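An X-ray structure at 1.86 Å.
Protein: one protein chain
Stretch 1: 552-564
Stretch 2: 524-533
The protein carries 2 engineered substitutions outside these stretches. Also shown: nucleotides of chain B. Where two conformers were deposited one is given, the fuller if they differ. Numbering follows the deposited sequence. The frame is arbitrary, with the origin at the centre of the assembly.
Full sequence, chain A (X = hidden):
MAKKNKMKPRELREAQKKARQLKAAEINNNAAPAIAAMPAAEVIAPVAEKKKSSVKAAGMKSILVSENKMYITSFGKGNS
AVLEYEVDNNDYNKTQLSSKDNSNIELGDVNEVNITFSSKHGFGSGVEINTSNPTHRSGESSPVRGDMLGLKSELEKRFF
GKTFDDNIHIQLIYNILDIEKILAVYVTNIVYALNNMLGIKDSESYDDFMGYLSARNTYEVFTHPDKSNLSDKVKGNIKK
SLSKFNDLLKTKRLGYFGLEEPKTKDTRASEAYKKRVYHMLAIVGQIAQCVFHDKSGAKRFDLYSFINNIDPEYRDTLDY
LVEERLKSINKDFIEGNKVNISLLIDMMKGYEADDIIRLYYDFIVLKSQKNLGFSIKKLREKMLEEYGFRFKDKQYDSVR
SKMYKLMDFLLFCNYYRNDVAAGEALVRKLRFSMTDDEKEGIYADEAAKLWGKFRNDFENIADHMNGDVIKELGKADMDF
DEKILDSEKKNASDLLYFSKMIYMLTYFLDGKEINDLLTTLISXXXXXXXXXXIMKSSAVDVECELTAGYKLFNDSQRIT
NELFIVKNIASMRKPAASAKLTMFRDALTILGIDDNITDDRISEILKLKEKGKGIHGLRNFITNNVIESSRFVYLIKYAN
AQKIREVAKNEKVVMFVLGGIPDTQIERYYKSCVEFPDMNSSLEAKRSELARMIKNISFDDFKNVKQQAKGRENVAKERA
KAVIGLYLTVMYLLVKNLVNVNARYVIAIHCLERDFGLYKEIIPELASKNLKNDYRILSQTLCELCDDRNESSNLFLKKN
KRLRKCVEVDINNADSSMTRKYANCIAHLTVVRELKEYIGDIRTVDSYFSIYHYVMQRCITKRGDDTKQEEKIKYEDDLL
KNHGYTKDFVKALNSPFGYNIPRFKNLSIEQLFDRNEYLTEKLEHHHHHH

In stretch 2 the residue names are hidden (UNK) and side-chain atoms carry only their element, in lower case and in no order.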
# COMPACT_ATOMS: atom_id res chain seq x y z
N LEU A 552 20.62 10.13 -3.80
CA LEU A 552 20.11 9.26 -2.72
C LEU A 552 20.12 7.80 -3.17
O LEU A 552 20.43 6.97 -2.39
CB LEU A 552 18.68 9.67 -2.38
CG LEU A 552 17.97 8.74 -1.41
CD1 LEU A 552 18.44 8.96 -0.01
CD2 LEU A 552 16.47 8.90 -1.51
N PHE A 553 19.86 7.55 -4.46
CA PHE A 553 19.76 6.18 -5.04
C PHE A 553 21.08 5.42 -4.97
O PHE A 553 21.09 4.22 -5.03
CB PHE A 553 19.11 6.22 -6.41
CG PHE A 553 17.65 6.51 -6.29
CD1 PHE A 553 16.79 5.55 -5.80
CD2 PHE A 553 17.15 7.76 -6.58
CE1 PHE A 553 15.45 5.82 -5.66
CE2 PHE A 553 15.80 8.03 -6.43
CZ PHE A 553 14.96 7.06 -5.97
N ASN A 554 22.17 6.13 -4.75
CA ASN A 554 23.48 5.45 -4.57
C ASN A 554 23.44 4.62 -3.28
O ASN A 554 24.23 3.71 -3.15
CB ASN A 554 24.65 6.42 -4.61
CG ASN A 554 24.90 6.96 -5.99
OD1 ASN A 554 24.92 6.22 -6.95
ND2 ASN A 554 25.05 8.26 -6.10
N ASP A 555 22.54 4.95 -2.36
CA ASP A 555 22.42 4.26 -1.06
C ASP A 555 21.23 3.30 -1.07
O ASP A 555 20.76 2.94 -0.02
CB ASP A 555 22.33 5.27 0.09
CG ASP A 555 23.45 5.13 1.10
OD1 ASP A 555 24.18 4.14 1.03
OD2 ASP A 555 23.56 6.00 1.95
N SER A 556 20.86 2.85 -2.27
CA SER A 556 19.66 2.00 -2.50
C SER A 556 19.75 0.72 -1.69
O SER A 556 18.74 0.28 -1.18
CB SER A 556 19.44 1.73 -3.94
OG SER A 556 18.87 2.84 -4.55
N GLN A 557 20.93 0.11 -1.65
CA GLN A 557 21.07 -1.10 -0.63
C GLN A 557 20.68 -0.93 0.84
O GLN A 557 19.95 -1.67 1.42
CB GLN A 557 22.46 -1.71 -0.76
CG GLN A 557 22.65 -2.97 0.07
CD GLN A 557 21.73 -4.10 -0.35
OE1 GLN A 557 20.62 -4.26 0.17
NE2 GLN A 557 22.19 -4.90 -1.29
N ARG A 558 21.18 0.16 1.41
CA ARG A 558 20.89 0.55 2.80
C ARG A 558 19.41 0.92 2.91
O ARG A 558 18.77 0.47 3.83
CB ARG A 558 21.75 1.76 3.14
CG ARG A 558 21.54 2.26 4.55
CD ARG A 558 22.57 3.28 4.96
NE ARG A 558 22.33 3.58 6.35
CZ ARG A 558 22.98 4.49 7.02
NH1 ARG A 558 24.07 5.02 6.51
NH2 ARG A 558 22.55 4.87 8.20
N ILE A 559 18.88 1.67 1.95
CA ILE A 559 17.45 2.07 2.02
C ILE A 559 16.56 0.83 1.96
O ILE A 559 15.64 0.74 2.74
CB ILE A 559 17.11 3.08 0.92
CG1 ILE A 559 17.90 4.38 1.09
CG2 ILE A 559 15.62 3.33 0.86
CD1 ILE A 559 17.91 5.25 -0.13
N THR A 560 16.89 -0.13 1.11
CA THR A 560 16.05 -1.35 1.02
C THR A 560 16.03 -2.04 2.38
O THR A 560 14.97 -2.43 2.82
CB THR A 560 16.65 -2.33 0.01
OG1 THR A 560 16.73 -1.72 -1.26
CG2 THR A 560 15.85 -3.60 -0.13
N ASN A 561 17.18 -2.18 3.02
CA ASN A 561 17.26 -2.85 4.34
C ASN A 561 16.51 -2.06 5.42
O ASN A 561 15.81 -2.66 6.19
CB ASN A 561 18.72 -3.05 4.75
CG ASN A 561 19.48 -3.95 3.80
OD1 ASN A 561 18.89 -4.75 3.10
ND2 ASN A 561 20.78 -3.83 3.78
N GLU A 562 16.69 -0.75 5.47
CA GLU A 562 16.03 0.11 6.48
C GLU A 562 14.51 0.12 6.30
O GLU A 562 13.79 0.07 7.26
CB GLU A 562 16.59 1.52 6.38
CG GLU A 562 18.07 1.53 6.62
CD GLU A 562 18.68 2.90 6.79
OE1 GLU A 562 18.04 3.88 6.44
OE2 GLU A 562 19.80 2.95 7.28
N LEU A 563 14.06 0.19 5.06
CA LEU A 563 12.62 0.22 4.75
C LEU A 563 11.98 -1.09 5.22
O LEU A 563 10.87 -1.08 5.65
CB LEU A 563 12.46 0.45 3.25
CG LEU A 563 11.99 1.83 2.82
CD1 LEU A 563 12.24 2.92 3.82
CD2 LEU A 563 12.45 2.20 1.44
N PHE A 564 12.71 -2.19 5.12
CA PHE A 564 12.16 -3.49 5.58
C PHE A 564 11.89 -3.40 7.09
O PHE A 564 10.87 -3.86 7.55
CB PHE A 564 13.14 -4.60 5.21
CG PHE A 564 12.61 -6.00 5.33
CD1 PHE A 564 11.90 -6.58 4.30
CD2 PHE A 564 12.88 -6.76 6.45
CE1 PHE A 564 11.45 -7.88 4.41
CE2 PHE A 564 12.42 -8.06 6.56
CZ PHE A 564 11.71 -8.61 5.54
N UNK A 524 11.30 -1.67 -5.28
CA UNK A 524 11.92 -0.73 -6.24
C UNK A 524 13.36 -0.40 -5.83
O UNK A 524 14.21 -0.42 -6.67
c UNK A 524 9.46 -0.79 -7.93
n UNK A 524 7.89 -2.00 -9.40
c UNK A 524 9.60 0.21 -6.82
c UNK A 524 11.03 0.50 -6.41
c UNK A 524 8.05 -1.27 -8.13
N UNK A 525 13.60 -0.11 -4.56
CA UNK A 525 14.98 0.19 -4.11
C UNK A 525 15.88 -1.03 -4.33
O UNK A 525 17.00 -0.88 -4.70
c UNK A 525 15.01 0.71 -2.68
c UNK A 525 13.42 2.56 -2.09
c UNK A 525 14.66 2.17 -2.54
c UNK A 525 15.56 3.15 -2.86
c UNK A 525 15.24 4.49 -2.73
c UNK A 525 14.01 4.86 -2.27
c UNK A 525 13.10 3.89 -1.96
N UNK A 526 15.36 -2.22 -4.07
CA UNK A 526 16.14 -3.47 -4.25
C UNK A 526 16.53 -3.60 -5.72
O UNK A 526 17.65 -3.95 -6.00
c UNK A 526 16.10 -5.87 -3.35
c UNK A 526 15.31 -4.65 -3.79
o UNK A 526 17.30 -5.78 -3.29
o UNK A 526 15.48 -6.88 -3.06
N UNK A 527 15.60 -3.32 -6.63
CA UNK A 527 15.88 -3.39 -8.08
C UNK A 527 16.93 -2.35 -8.47
O UNK A 527 17.84 -2.67 -9.20
c UNK A 527 13.73 -4.40 -8.88
c UNK A 527 14.62 -3.19 -8.90
o UNK A 527 14.19 -5.50 -8.68
n UNK A 527 12.44 -4.20 -9.07
N UNK A 528 16.77 -1.13 -7.97
CA UNK A 528 17.70 -0.03 -8.31
C UNK A 528 19.10 -0.40 -7.81
O UNK A 528 20.03 -0.24 -8.55
c UNK A 528 18.28 2.35 -7.79
c UNK A 528 17.20 1.29 -7.70
c UNK A 528 15.13 2.76 -7.54
c UNK A 528 15.89 1.75 -8.34
N UNK A 529 19.20 -0.93 -6.61
CA UNK A 529 20.54 -1.31 -6.09
C UNK A 529 21.16 -2.39 -7.00
O UNK A 529 22.33 -2.30 -7.25
n UNK A 529 19.86 -5.94 -4.43
c UNK A 529 20.47 -1.66 -4.60
c UNK A 529 20.59 -5.29 -3.32
c UNK A 529 19.99 -3.05 -4.26
c UNK A 529 21.08 -3.91 -3.70
N UNK A 530 20.36 -3.34 -7.45
CA UNK A 530 20.87 -4.42 -8.34
C UNK A 530 21.30 -3.86 -9.70
O UNK A 530 22.32 -4.27 -10.17
c UNK A 530 19.86 -5.55 -8.45
o UNK A 530 21.42 -6.89 -6.42
c UNK A 530 21.53 -7.31 -7.57
o UNK A 530 22.42 -8.06 -7.92
c UNK A 530 20.49 -6.91 -8.61
N UNK A 531 20.54 -2.96 -10.29
CA UNK A 531 20.93 -2.37 -11.59
C UNK A 531 22.25 -1.60 -11.45
O UNK A 531 23.07 -1.71 -12.32
c UNK A 531 17.45 -2.37 -12.40
c UNK A 531 19.80 -1.54 -12.20
c UNK A 531 18.08 -3.99 -14.51
c UNK A 531 19.05 -3.20 -13.92
c UNK A 531 18.74 -2.37 -12.86
c UNK A 531 16.80 -3.95 -14.05
c UNK A 531 16.48 -3.15 -13.00
N UNK A 532 22.41 -0.84 -10.37
CA UNK A 532 23.68 -0.08 -10.19
C UNK A 532 24.83 -1.08 -10.06
O UNK A 532 25.82 -0.90 -10.67
c UNK A 532 23.58 0.77 -8.92
c UNK A 532 23.30 2.98 -10.04
c UNK A 532 22.72 2.02 -9.04
c UNK A 532 22.57 2.69 -7.69
N UNK A 533 24.64 -2.12 -9.27
CA UNK A 533 25.69 -3.15 -9.07
C UNK A 533 26.07 -3.79 -10.41
O UNK A 533 27.23 -3.99 -10.64
n UNK A 533 25.65 -6.30 -4.30
c UNK A 533 25.76 -6.26 -6.75
c UNK A 533 25.30 -5.53 -5.51
c UNK A 533 26.16 -5.32 -7.85
c UNK A 533 25.20 -4.18 -8.06
P U B 23 12.01 -8.97 -18.26
OP1 U B 23 13.48 -8.91 -18.27
OP2 U B 23 11.31 -10.01 -17.53
O5' U B 23 11.55 -7.56 -17.67
C5' U B 23 10.22 -7.33 -17.13
C4' U B 23 10.30 -6.15 -16.15
O4' U B 23 11.06 -6.61 -15.01
C3' U B 23 11.08 -4.94 -16.70
O3' U B 23 10.45 -3.74 -16.29
C2' U B 23 12.43 -5.06 -16.05
O2' U B 23 13.17 -3.85 -15.99
C1' U B 23 12.08 -5.67 -14.69
N1 U B 23 13.23 -6.39 -14.13
C2 U B 23 13.82 -5.90 -12.98
O2 U B 23 13.42 -4.93 -12.40
N3 U B 23 14.94 -6.59 -12.57
C4 U B 23 15.52 -7.66 -13.17
O4 U B 23 16.54 -8.14 -12.68
C5 U B 23 14.83 -8.13 -14.34
C6 U B 23 13.74 -7.50 -14.76

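Position 524 carries four carbons in a row ending in nitrogen, an unbranched chain whose end leads away from stretch 1 and touches nothing there: Lys 524.

Position 525 has one carbon and then a ring of six carbons, with no oxygen on it. The ring sits among Ser 556, Ile 559, Thr 560 and Leu 563, a knob in a hole. Ile 559 CG2 lies 3.5 Å from the ring centroid, almost on the ring normal, so a methyl group packs squarely over one face. This is Phe 525. Its ring is nearly parallel to that of Phe 553 but slid aside, with CE1 to CE1 of the two at 3.2 Å.

At 526 there are two carbons, the second carrying two oxygens; CB packs 3.8 Å from Thr 560 CG2. This is Asp 526. Its backbone N lies 3.2 Å from Thr 560 OG1, at an angle too poor for a hydrogen bond; that hydroxyl instead donates to Ser 556 O at 2.8 Å.

Position 527 has two carbons, the second bearing one oxygen and one nitrogen, and points away from stretch 1: Asn 527.

Position 528 has four carbons forked at the first, one arm two carbons long. The end of the long arm meets the Phe 553 ring and the short arm meets Ser 556, hence Ile 528: CD1 is 3.6 Å from Phe 553 CE1, and CG2 3.3 Å from Ser 556 OG.

Position 529 has four carbons in a row ending in nitrogen. CB meets Ser 556 CB at 3.6 Å, where the backbones come close, and the last carbon is a tight 2.6 Å from Gln 557 NE2. It is Lys 529, whose NZ bridges back to Asp 526 OD1 at 2.8 Å.

Position 530 has three carbons, the third with two oxygens, and makes no contact with stretch 1: Glu 530. It accepts Lys 529 NZ on OE1 at 2.7 Å, a second salt bridge.

Position 531, one carbon and a six-carbon ring, out of reach of stretch 1, is Phe 531.

Position 532 has four carbons forked at the second, one terminal carbon touching Phe 553 O at 3.4 Å: Leu 532.

Position 533, four carbons and a terminal nitrogen, is the exposed Lys 533.

The two helices run roughly antiparallel, 8.1 Å apart at closest approach. Small Ser 556 and Thr 560 turn their hydroxyls back to their own backbone, and no hydrogen bond crosses the contact. Packing does the work, centred on Phe 525, while the charge of Lys 529 is met within its own helix, by Asp 526 and Glu 530.

Stretch 2 524-533: KFDNIKEFLK
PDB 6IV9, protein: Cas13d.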